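Local coordinates for protein predicted sugar phosphatases of the HAD superfamily (Cytophaga hutchinsonii, PDB 2HX1) that probably hydrolyses phosphate monoesters, perhaps of sugars, as a magnesium-binding member of the HAD superfamily of phosphatases, at residues 85-90 / 163-168; 120-125 / 154-159; 264-267 / 271-274. One frame throughout, in Å; residues are numbered along the deposited sequence. Where two conformers were deposited one is given.

Contact 1 (85-90 / 163-168)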
HETATM    1  N   MSE A  85      -4.049  24.907  14.369  1.00 24.91           N
HETATM    2  CA  MSE A  85      -4.465  25.102  15.757  0.70 27.12           C
HETATM    3  C   MSE A  85      -4.341  23.801  16.555  1.00 27.07           C
HETATM    4  O   MSE A  85      -3.975  23.817  17.740  1.00 26.68           O
HETATM    5  CB  MSE A  85      -5.892  25.629  15.805  0.70 27.08           C
HETATM    6  CG  MSE A  85      -6.000  27.060  15.237  0.70 32.63           C
HETATM    7 SE   MSE A  85      -7.789  27.560  14.655  0.50 41.11          SE
HETATM    8  CE  MSE A  85      -8.816  27.093  16.312  0.70 28.88           C
ATOM      9  N   ILE A  86      -4.637  22.673  15.907  1.00 24.31           N
ATOM     10  CA  ILE A  86      -4.535  21.392  16.559  0.60 26.41           C
ATOM     11  C   ILE A  86      -3.078  21.078  16.840  1.00 26.17           C
ATOM     12  O   ILE A  86      -2.720  20.648  17.947  1.00 27.59           O
ATOM     13  CB  ILE A  86      -5.104  20.229  15.722  0.60 29.00           C
ATOM     14  CG1 ILE A  86      -6.569  20.461  15.342  0.60 29.08           C
ATOM     15  CG2 ILE A  86      -4.959  18.923  16.517  0.60 23.90           C
ATOM     16  CD1 ILE A  86      -7.075  19.463  14.326  0.60 30.59           C
ATOM     17  N   THR A  87      -2.237  21.289  15.837  1.00 23.77           N
ATOM     18  CA  THR A  87      -0.809  21.060  15.967  1.00 23.59           C
ATOM     19  C   THR A  87      -0.232  21.840  17.152  1.00 25.03           C
ATOM     20  O   THR A  87       0.494  21.289  17.953  1.00 23.48           O
ATOM     21  CB  THR A  87      -0.081  21.510  14.723  1.00 23.38           C
ATOM     22  OG1 THR A  87      -0.511  20.720  13.616  1.00 23.88           O
ATOM     23  CG2 THR A  87       1.417  21.376  14.887  1.00 18.48           C
ATOM     24  N   LYS A  88      -0.553  23.124  17.222  1.00 23.52           N
ATOM     25  CA  LYS A  88      -0.107  23.999  18.284  1.00 26.20           C
ATOM     26  C   LYS A  88      -0.490  23.450  19.643  1.00 25.91           C
ATOM     27  O   LYS A  88       0.343  23.410  20.539  1.00 25.83           O
ATOM     28  CB  LYS A  88      -0.720  25.399  18.118  1.00 26.50           C
ATOM     29  CG  LYS A  88      -0.122  26.482  19.015  1.00 30.82           C
ATOM     30  CD  LYS A  88      -0.197  27.856  18.321  1.00 40.53           C
ATOM     31  CE  LYS A  88       0.397  29.000  19.167  1.00 42.39           C
ATOM     32  NZ  LYS A  88       1.849  28.835  19.465  1.00 47.68           N
ATOM     33  N   GLU A  89      -1.750  23.042  19.799  1.00 26.43           N
ATOM     34  CA  GLU A  89      -2.222  22.512  21.081  1.00 27.14           C
ATOM     35  C   GLU A  89      -1.552  21.198  21.428  1.00 26.39           C
ATOM     36  O   GLU A  89      -1.336  20.906  22.613  1.00 25.10           O
ATOM     37  CB  GLU A  89      -3.745  22.291  21.089  1.00 29.96           C
ATOM     38  CG  GLU A  89      -4.577  23.582  20.991  1.00 37.69           C
ATOM     39  N   TYR A  90      -1.238  20.400  20.402  1.00 25.08           N
ATOM     40  CA  TYR A  90      -0.566  19.119  20.600  1.00 24.87           C
ATOM     41  C   TYR A  90       0.856  19.309  21.086  1.00 25.63           C
ATOM     42  O   TYR A  90       1.270  18.637  22.017  1.00 24.41           O
ATOM     43  CB  TYR A  90      -0.574  18.272  19.328  1.00 25.27           C
ATOM     44  CG  TYR A  90      -0.090  16.855  19.556  1.00 23.32           C
ATOM     45  CD1 TYR A  90       1.272  16.545  19.546  1.00 26.26           C
ATOM     46  CD2 TYR A  90      -0.990  15.829  19.783  1.00 23.84           C
ATOM     47  CE1 TYR A  90       1.727  15.235  19.757  1.00 25.07           C
ATOM     48  CE2 TYR A  90      -0.549  14.531  20.031  1.00 25.52           C
ATOM     49  CZ  TYR A  90       0.808  14.246  20.008  1.00 25.42           C
ATOM     50  OH  TYR A  90       1.238  12.959  20.203  1.00 28.95           O
ATOM     51  N   PRO A 163       7.332  12.367  18.038  1.00 19.48           N
ATOM     52  CA  PRO A 163       6.220  12.503  17.100  1.00 21.20           C
ATOM     53  C   PRO A 163       6.600  13.280  15.829  1.00 21.07           C
ATOM     54  O   PRO A 163       7.298  14.292  15.893  1.00 22.27           O
ATOM     55  CB  PRO A 163       5.171  13.268  17.913  1.00 20.44           C
ATOM     56  CG  PRO A 163       5.942  14.044  18.876  1.00 18.66           C
ATOM     57  CD  PRO A 163       7.104  13.155  19.262  1.00 23.41           C
ATOM     58  N   ALA A 164       6.177  12.768  14.682  1.00 21.98           N
ATOM     59  CA  ALA A 164       6.267  13.475  13.417  1.00 20.47           C
ATOM     60  C   ALA A 164       4.844  13.885  13.037  1.00 20.66           C
ATOM     61  O   ALA A 164       3.954  13.021  12.935  1.00 17.85           O
ATOM     62  CB  ALA A 164       6.894  12.594  12.334  1.00 19.34           C
ATOM     63  N   ILE A 165       4.630  15.195  12.872  1.00 20.28           N
ATOM     64  CA  ILE A 165       3.288  15.795  12.679  1.00 21.35           C
ATOM     65  C   ILE A 165       3.202  16.529  11.316  1.00 20.39           C
ATOM     66  O   ILE A 165       4.121  17.267  10.914  1.00 19.48           O
ATOM     67  CB  ILE A 165       2.982  16.811  13.833  1.00 23.87           C
ATOM     68  CG1 ILE A 165       3.038  16.139  15.198  1.00 24.79           C
ATOM     69  CG2 ILE A 165       1.583  17.471  13.720  1.00 20.36           C
ATOM     70  CD1 ILE A 165       3.137  17.132  16.318  1.00 25.13           C
ATOM     71  N   VAL A 166       2.094  16.362  10.608  1.00 22.18           N
ATOM     72  CA  VAL A 166       1.810  17.165   9.420  1.00 20.54           C
ATOM     73  C   VAL A 166       0.304  17.424   9.344  1.00 19.88           C
ATOM     74  O   VAL A 166      -0.477  16.616   9.824  1.00 20.61           O
ATOM     75  CB  VAL A 166       2.330  16.426   8.111  1.00 19.55           C
ATOM     76  CG1 VAL A 166       1.553  15.107   7.848  1.00 21.57           C
ATOM     77  CG2 VAL A 166       2.265  17.353   6.874  1.00 17.21           C
ATOM     78  N   ALA A 167      -0.089  18.536   8.725  1.00 20.13           N
ATOM     79  CA  ALA A 167      -1.483  18.787   8.306  1.00 21.55           C
ATOM     80  C   ALA A 167      -1.835  17.817   7.183  1.00 23.44           C
ATOM     81  O   ALA A 167      -1.028  17.594   6.276  1.00 24.67           O
ATOM     82  CB  ALA A 167      -1.645  20.206   7.786  1.00 19.44           C
ATOM     83  N   ASN A 168      -3.042  17.279   7.227  1.00 24.94           N
ATOM     84  CA  ASN A 168      -3.471  16.261   6.272  1.00 23.71           C
ATOM     85  C   ASN A 168      -3.872  16.891   4.948  1.00 24.24           C
ATOM     86  O   ASN A 168      -5.021  16.770   4.516  1.00 22.25           O
ATOM     87  CB  ASN A 168      -4.639  15.469   6.839  1.00 21.21           C
ATOM     88  CG  ASN A 168      -4.903  14.208   6.059  1.00 26.36           C
ATOM     89  OD1 ASN A 168      -3.974  13.517   5.682  1.00 25.39           O
ATOM     90  ND2 ASN A 168      -6.169  13.901   5.814  1.00 23.39           N
TER
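The Tyr90 ring meets Ile165 and Pro163 obliquely along its CD1-CE1 side, and its plane stands at about 55° to the ring of Phe202. Ile165 CD1 comes closest, 3.8 Å from Tyr90 CD1, while Pro163 CB lies more loosely at 4.4 Å from Tyr90 CE1. With CG anti to the backbone N (chi1 -171°), Tyr90 carries its ring out from helix 83-94 to the start of strand 164-167; from the second subunit, Asn243 also packs on this tyrosine. The contact is helix-on-sheet packing in an alpha/beta cap inserted into the HAD core, probably of the C2 type known from sugar-phosphatase relatives; strand 164-167 runs between strands 133-138 and 199-202. Ile165 divides its branches between two positions one helical turn apart. CG1 takes CD1 to the tyrosine; CG2 goes to Thr87, 3.9 Å from its OG1 and 4.1 Å from its CG2, the two side chains running alongside in opposite senses. Cutting Ile165 back to an alanine would probably open a gap between helix and strand, leaving Thr87 without its contact on this strand and the Tyr90 ring less firmly held on that side. Phe202 also touches Thr87 and Ile165, and Val137 flanks Ile165 on the neighbouring strand.

Contact 2 (120-125 / 154-159)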
ATOM      1  N   LEU A 120      13.473  25.084  15.291  1.00 26.74           N
ATOM      2  CA  LEU A 120      14.617  25.104  14.338  1.00 23.27           C
ATOM      3  C   LEU A 120      14.318  24.287  13.069  1.00 21.06           C
ATOM      4  O   LEU A 120      13.708  23.210  13.139  1.00 20.76           O
ATOM      5  CB  LEU A 120      15.883  24.519  14.969  1.00 22.41           C
ATOM      6  CG  LEU A 120      16.686  25.338  15.993  1.00 29.47           C
ATOM      7  CD1 LEU A 120      17.682  24.434  16.694  1.00 21.14           C
ATOM      8  CD2 LEU A 120      17.432  26.478  15.333  1.00 29.08           C
ATOM      9  N   PRO A 121      14.801  24.757  11.916  1.00 18.80           N
ATOM     10  CA  PRO A 121      14.612  23.965  10.718  1.00 20.42           C
ATOM     11  C   PRO A 121      15.420  22.684  10.818  1.00 21.88           C
ATOM     12  O   PRO A 121      16.491  22.670  11.459  1.00 23.94           O
ATOM     13  CB  PRO A 121      15.172  24.850   9.617  1.00 19.18           C
ATOM     14  CG  PRO A 121      16.169  25.700  10.296  1.00 23.67           C
ATOM     15  CD  PRO A 121      15.578  25.972  11.651  1.00 19.53           C
ATOM     16  N   VAL A 122      14.946  21.616  10.182  1.00 22.51           N
ATOM     17  CA  VAL A 122      15.726  20.362  10.129  1.00 21.44           C
ATOM     18  C   VAL A 122      17.188  20.615   9.707  1.00 21.90           C
ATOM     19  O   VAL A 122      18.090  19.963  10.219  1.00 22.50           O
ATOM     20  CB  VAL A 122      15.054  19.275   9.234  1.00 22.35           C
ATOM     21  CG1 VAL A 122      16.023  18.131   8.938  1.00 14.84           C
ATOM     22  CG2 VAL A 122      13.787  18.718   9.921  1.00 16.55           C
ATOM     23  N   SER A 123      17.420  21.595   8.841  1.00 21.67           N
ATOM     24  CA  SER A 123      18.759  21.941   8.379  1.00 22.20           C
ATOM     25  C   SER A 123      19.728  22.350   9.481  1.00 25.50           C
ATOM     26  O   SER A 123      20.943  22.225   9.310  1.00 24.99           O
ATOM     27  CB  SER A 123      18.680  23.129   7.431  1.00 24.86           C
ATOM     28  OG  SER A 123      18.167  24.243   8.123  1.00 26.54           O
ATOM     29  N   ALA A 124      19.201  22.868  10.589  1.00 26.35           N
ATOM     30  CA  ALA A 124      20.031  23.309  11.726  1.00 25.27           C
ATOM     31  C   ALA A 124      20.173  22.254  12.803  1.00 24.95           C
ATOM     32  O   ALA A 124      20.600  22.574  13.935  1.00 26.45           O
ATOM     33  CB  ALA A 124      19.471  24.603  12.335  1.00 23.66           C
ATOM     34  N   ILE A 125      19.820  21.004  12.479  1.00 25.32           N
ATOM     35  CA  ILE A 125      19.937  19.918  13.424  1.00 24.57           C
ATOM     36  C   ILE A 125      21.151  19.090  13.061  1.00 28.31           C
ATOM     37  O   ILE A 125      21.364  18.767  11.888  1.00 27.66           O
ATOM     38  CB  ILE A 125      18.719  18.977  13.424  1.00 26.08           C
ATOM     39  CG1 ILE A 125      17.447  19.759  13.742  1.00 25.46           C
ATOM     40  CG2 ILE A 125      18.935  17.822  14.438  1.00 21.38           C
ATOM     41  CD1 ILE A 125      17.434  20.414  15.086  1.00 19.31           C
ATOM     42  N   VAL A 154      14.727  11.719   7.301  1.00 22.22           N
ATOM     43  CA  VAL A 154      14.766  10.263   7.401  1.00 20.24           C
ATOM     44  C   VAL A 154      15.682   9.857   8.557  1.00 21.70           C
ATOM     45  O   VAL A 154      15.282   9.075   9.427  1.00 24.12           O
ATOM     46  CB  VAL A 154      15.155   9.581   6.052  1.00 23.42           C
ATOM     47  CG1 VAL A 154      15.593   8.103   6.223  1.00 17.92           C
ATOM     48  CG2 VAL A 154      14.001   9.656   5.088  1.00 16.98           C
ATOM     49  N   ASN A 155      16.894  10.410   8.600  1.00 22.19           N
ATOM     50  CA  ASN A 155      17.826  10.042   9.643  1.00 22.01           C
ATOM     51  C   ASN A 155      17.417  10.524  11.048  1.00 23.34           C
ATOM     52  O   ASN A 155      17.644   9.823  12.034  1.00 20.23           O
ATOM     53  CB  ASN A 155      19.208  10.533   9.284  1.00 22.35           C
ATOM     54  CG  ASN A 155      19.816   9.730   8.155  1.00 22.29           C
ATOM     55  OD1 ASN A 155      19.955   8.505   8.266  1.00 21.57           O
ATOM     56  ND2 ASN A 155      20.145  10.406   7.053  1.00 22.46           N
ATOM     57  N   LEU A 156      16.797  11.707  11.119  1.00 24.40           N
ATOM     58  CA  LEU A 156      16.311  12.243  12.386  1.00 22.69           C
ATOM     59  C   LEU A 156      15.308  11.298  13.019  1.00 24.05           C
ATOM     60  O   LEU A 156      15.361  11.038  14.228  1.00 23.14           O
ATOM     61  CB  LEU A 156      15.636  13.587  12.159  1.00 22.90           C
ATOM     62  CG  LEU A 156      14.981  14.230  13.380  1.00 26.73           C
ATOM     63  CD1 LEU A 156      16.008  14.453  14.520  1.00 18.07           C
ATOM     64  CD2 LEU A 156      14.342  15.529  12.919  1.00 17.16           C
ATOM     65  N   LEU A 157      14.398  10.791  12.195  1.00 24.11           N
ATOM     66  CA  LEU A 157      13.333   9.923  12.665  1.00 25.03           C
ATOM     67  C   LEU A 157      13.800   8.483  12.939  1.00 26.61           C
ATOM     68  O   LEU A 157      13.170   7.752  13.698  1.00 25.85           O
ATOM     69  CB  LEU A 157      12.195   9.916  11.634  1.00 24.89           C
ATOM     70  CG  LEU A 157      11.435  11.239  11.508  1.00 24.99           C
ATOM     71  CD1 LEU A 157      10.365  11.117  10.426  1.00 20.02           C
ATOM     72  CD2 LEU A 157      10.856  11.679  12.876  1.00 17.35           C
ATOM     73  N   ARG A 158      14.857   8.058  12.251  1.00 28.09           N
ATOM     74  CA  ARG A 158      15.524   6.802  12.563  1.00 27.03           C
ATOM     75  C   ARG A 158      16.243   6.896  13.905  1.00 27.95           C
ATOM     76  O   ARG A 158      16.391   5.888  14.582  1.00 27.57           O
ATOM     77  CB  ARG A 158      16.548   6.451  11.486  1.00 25.69           C
ATOM     78  CG  ARG A 158      15.912   5.946  10.156  1.00 26.15           C
ATOM     79  CD  ARG A 158      16.928   5.727   9.014  1.00 29.59           C
ATOM     80  NE  ARG A 158      17.888   4.661   9.345  1.00 32.31           N
ATOM     81  CZ  ARG A 158      19.109   4.863   9.842  1.00 41.50           C
ATOM     82  NH1 ARG A 158      19.585   6.104  10.048  1.00 38.68           N
ATOM     83  NH2 ARG A 158      19.869   3.809  10.144  1.00 44.55           N
ATOM     84  N   LYS A 159      16.685   8.099  14.288  1.00 26.76           N
ATOM     85  CA  LYS A 159      17.497   8.280  15.486  1.00 26.36           C
ATOM     86  C   LYS A 159      16.740   8.796  16.685  1.00 27.00           C
ATOM     87  O   LYS A 159      17.217   8.644  17.814  1.00 28.46           O
ATOM     88  CB  LYS A 159      18.650   9.245  15.229  1.00 27.11           C
ATOM     89  CG  LYS A 159      19.687   8.763  14.229  1.00 26.92           C
ATOM     90  CD  LYS A 159      20.572   9.915  13.849  1.00 33.09           C
ATOM     91  CE  LYS A 159      21.782   9.478  13.067  1.00 32.17           C
ATOM     92  NZ  LYS A 159      22.539  10.679  12.563  1.00 30.80           N
TER
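Helix 146-159 packs here against the short 3-10 turn and loop that follow strand 117-121, within the probable C2-type cap built on the five-stranded parallel sheet. Within 154-159 Leu156 alone reaches across, and its two methyl groups are shared out between Val122 and Ile125. Leu156 CD2 lies 4.4 Å from Val122 CG2, and Leu156 CD1 stands 4.5 Å from Ile125 CG2. The leucine has CG anti to its own backbone N (chi1 176°), which carries the forked end, CD1 and CD2, away from the helix toward the pair opposite. At these separations the packing is light: the contact buries about 100 Å² in all, more than half of it on Leu156, and no hydrogen bond crosses it.

The two receiving side chains are brought together by the turn that follows the strand. Its backbone is held by Ala124 N bonded to Pro121 O at 2.9 Å and by Ile125 N bonded to Val122 O at 3.0 Å. Val122 and Ile125, three residues apart, therefore both present methyl groups to the helix. Earlier in the helix, Lys152 and Thr153 also pack on Val122, and Lys152 adds weak hydrogen bonds to the carbonyls of Ser123 and Ile125.

Around this small apolar cluster, Val122 also rests on Ala101 and Leu103 of strand 98-103 and on Leu136 of strand 133-138, whereas Ile125 touches Val133. Ile130, in the loop before strand 133-138, packs on Leu156, and Val180 of the third subunit lies against Val154 and Arg158 of the helix.

Contact 3 (264-267 / 271-274)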
ATOM      1  N   THR A 264     -18.144   8.540 -11.072  1.00 28.13           N
ATOM      2  CA  THR A 264     -17.161   7.468 -10.930  1.00 30.57           C
ATOM      3  C   THR A 264     -16.444   7.525  -9.576  1.00 29.21           C
ATOM      4  O   THR A 264     -16.370   6.512  -8.867  1.00 29.78           O
ATOM      5  CB  THR A 264     -16.185   7.470 -12.123  1.00 30.70           C
ATOM      6  OG1 THR A 264     -16.864   6.871 -13.233  1.00 35.52           O
ATOM      7  CG2 THR A 264     -14.925   6.687 -11.828  1.00 35.67           C
ATOM      8  N   LYS A 265     -15.953   8.697  -9.185  1.00 28.41           N
ATOM      9  CA  LYS A 265     -15.239   8.778  -7.914  1.00 26.98           C
ATOM     10  C   LYS A 265     -16.193   8.498  -6.770  1.00 26.29           C
ATOM     11  O   LYS A 265     -15.811   7.823  -5.814  1.00 26.85           O
ATOM     12  CB  LYS A 265     -14.510  10.100  -7.740  1.00 26.23           C
ATOM     13  CG  LYS A 265     -13.328  10.285  -8.702  1.00 29.81           C
ATOM     14  CD  LYS A 265     -12.775  11.717  -8.601  1.00 33.82           C
ATOM     15  CE  LYS A 265     -11.331  11.835  -9.115  1.00 35.58           C
ATOM     16  NZ  LYS A 265     -10.704  13.107  -8.686  1.00 36.86           N
ATOM     17  N   ILE A 266     -17.442   8.970  -6.866  1.00 25.60           N
ATOM     18  CA  ILE A 266     -18.392   8.737  -5.792  1.00 25.17           C
ATOM     19  C   ILE A 266     -18.684   7.224  -5.671  1.00 28.06           C
ATOM     20  O   ILE A 266     -18.687   6.664  -4.566  1.00 27.57           O
ATOM     21  CB  ILE A 266     -19.661   9.588  -5.962  1.00 27.06           C
ATOM     22  CG1 ILE A 266     -19.310  11.069  -5.771  1.00 28.17           C
ATOM     23  CG2 ILE A 266     -20.757   9.165  -4.965  1.00 17.45           C
ATOM     24  CD1 ILE A 266     -20.363  12.047  -6.287  1.00 25.92           C
ATOM     25  N   LYS A 267     -18.867   6.567  -6.812  1.00 30.18           N
ATOM     26  CA  LYS A 267     -19.140   5.133  -6.861  1.00 32.17           C
ATOM     27  C   LYS A 267     -17.960   4.297  -6.394  1.00 32.28           C
ATOM     28  O   LYS A 267     -18.150   3.294  -5.703  1.00 32.34           O
ATOM     29  CB  LYS A 267     -19.539   4.714  -8.283  1.00 33.24           C
ATOM     30  CG  LYS A 267     -20.085   3.283  -8.405  1.00 38.24           C
ATOM     31  CD  LYS A 267     -20.852   3.077  -9.743  1.00 37.50           C
ATOM     32  CE  LYS A 267     -21.128   1.597 -10.015  1.00 45.26           C
ATOM     33  NZ  LYS A 267     -22.145   1.329 -11.097  1.00 40.17           N
ATOM     34  N   ILE A 271     -18.225   7.331  -1.054  1.00 22.95           N
ATOM     35  CA  ILE A 271     -18.358   8.556  -0.289  1.00 23.95           C
ATOM     36  C   ILE A 271     -19.405   9.430  -0.977  1.00 24.69           C
ATOM     37  O   ILE A 271     -19.121  10.070  -1.998  1.00 25.02           O
ATOM     38  CB  ILE A 271     -17.020   9.325  -0.175  1.00 20.92           C
ATOM     39  CG1 ILE A 271     -15.969   8.478   0.564  1.00 24.27           C
ATOM     40  CG2 ILE A 271     -17.245  10.674   0.557  1.00 17.69           C
ATOM     41  CD1 ILE A 271     -14.497   8.957   0.361  1.00 20.37           C
ATOM     42  N   VAL A 272     -20.611   9.434  -0.403  1.00 23.39           N
ATOM     43  CA  VAL A 272     -21.768  10.096  -0.998  1.00 22.49           C
ATOM     44  C   VAL A 272     -22.043  11.454  -0.353  1.00 21.59           C
ATOM     45  O   VAL A 272     -22.257  11.554   0.854  1.00 19.93           O
ATOM     46  CB  VAL A 272     -23.005   9.161  -0.903  1.00 23.40           C
ATOM     47  CG1 VAL A 272     -24.191   9.736  -1.666  1.00 23.59           C
ATOM     48  CG2 VAL A 272     -22.636   7.807  -1.456  1.00 22.28           C
ATOM     49  N   PRO A 273     -22.047  12.523  -1.169  1.00 21.76           N
ATOM     50  CA  PRO A 273     -22.415  13.819  -0.605  1.00 22.45           C
ATOM     51  C   PRO A 273     -23.936  13.993  -0.507  1.00 22.64           C
ATOM     52  O   PRO A 273     -24.672  13.452  -1.340  1.00 20.14           O
ATOM     53  CB  PRO A 273     -21.805  14.820  -1.597  1.00 23.75           C
ATOM     54  CG  PRO A 273     -21.560  14.077  -2.837  1.00 25.48           C
ATOM     55  CD  PRO A 273     -21.750  12.609  -2.602  1.00 22.93           C
ATOM     56  N   THR A 274     -24.395  14.742   0.499  1.00 21.99           N
ATOM     57  CA  THR A 274     -25.814  15.097   0.608  1.00 22.18           C
ATOM     58  C   THR A 274     -26.247  15.791  -0.693  1.00 23.52           C
ATOM     59  O   THR A 274     -27.293  15.464  -1.255  1.00 24.25           O
ATOM     60  CB  THR A 274     -26.128  15.994   1.833  1.00 23.45           C
ATOM     61  OG1 THR A 274     -25.318  15.607   2.971  1.00 17.64           O
ATOM     62  CG2 THR A 274     -27.648  15.933   2.192  1.00 21.44           C
TER
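Apolar packing carries this contact, and all of it passes through Ile266, whose two branches meet different residues of 271-274. The longer branch ends at the proline: Ile266 CD1 points at the CD-CG side of the Pro273 ring, 4.0 Å from Pro273 CD and 4.2 Å from Pro273 CG. The shorter branch turns to the valine, Ile266 CG2 lying 4.2 Å from Val272 CG2. Because CG1 is anti to the carbonyl carbon (chi1 -68°) and CG2 anti to the backbone N, the isoleucine can touch both residues at once.

Against the backbone the contact is van der Waals in kind. Ile266 CG2 approaches Ile271 O to 3.5 Å, and Ile266 CG1 lies 3.9 Å from the same oxygen, so the side chain rests beside this carbonyl as the chain leaves the helix crosswise.

Hydrogen bonds do not cross between the segments, but they hold the turn that joins them. Thr269 OG1 is bonded to Lys265 O and to Ile271 N, linking the last turns of the helix to the segment beyond.

From the end of helix 262-269 the chain runs past Ile266 to strand 275-277, an outermost strand of this chain's six-stranded parallel sheet. Leu235 of helix 235-245 packs on Ile266 and Ile239 on Ile271 and Pro273, while Leu251 of strand 248-252 touches the proline; Thr161 of the second subunit packs on Ile266 and Val272.

From the N terminus, helix 83-94 follows the last of the first three strands of the six-stranded sheet, and contact 1 stays open from there until strand 164-167 in the five-stranded sheet. Contact 2 nests inside that loop, joining the end of strand 117-121 to helix 146-159, which leads directly into strand 164-167. The two meet where Ala164 CB lies 4.1 Å from Leu157 CD2, their centres about 17 Å apart. Contact 3 comes later, in series with both, and closes a short loop before strand 275-277 of the six-stranded sheet; its centre is about 29 Å from that of contact 1. All three touch the second subunit.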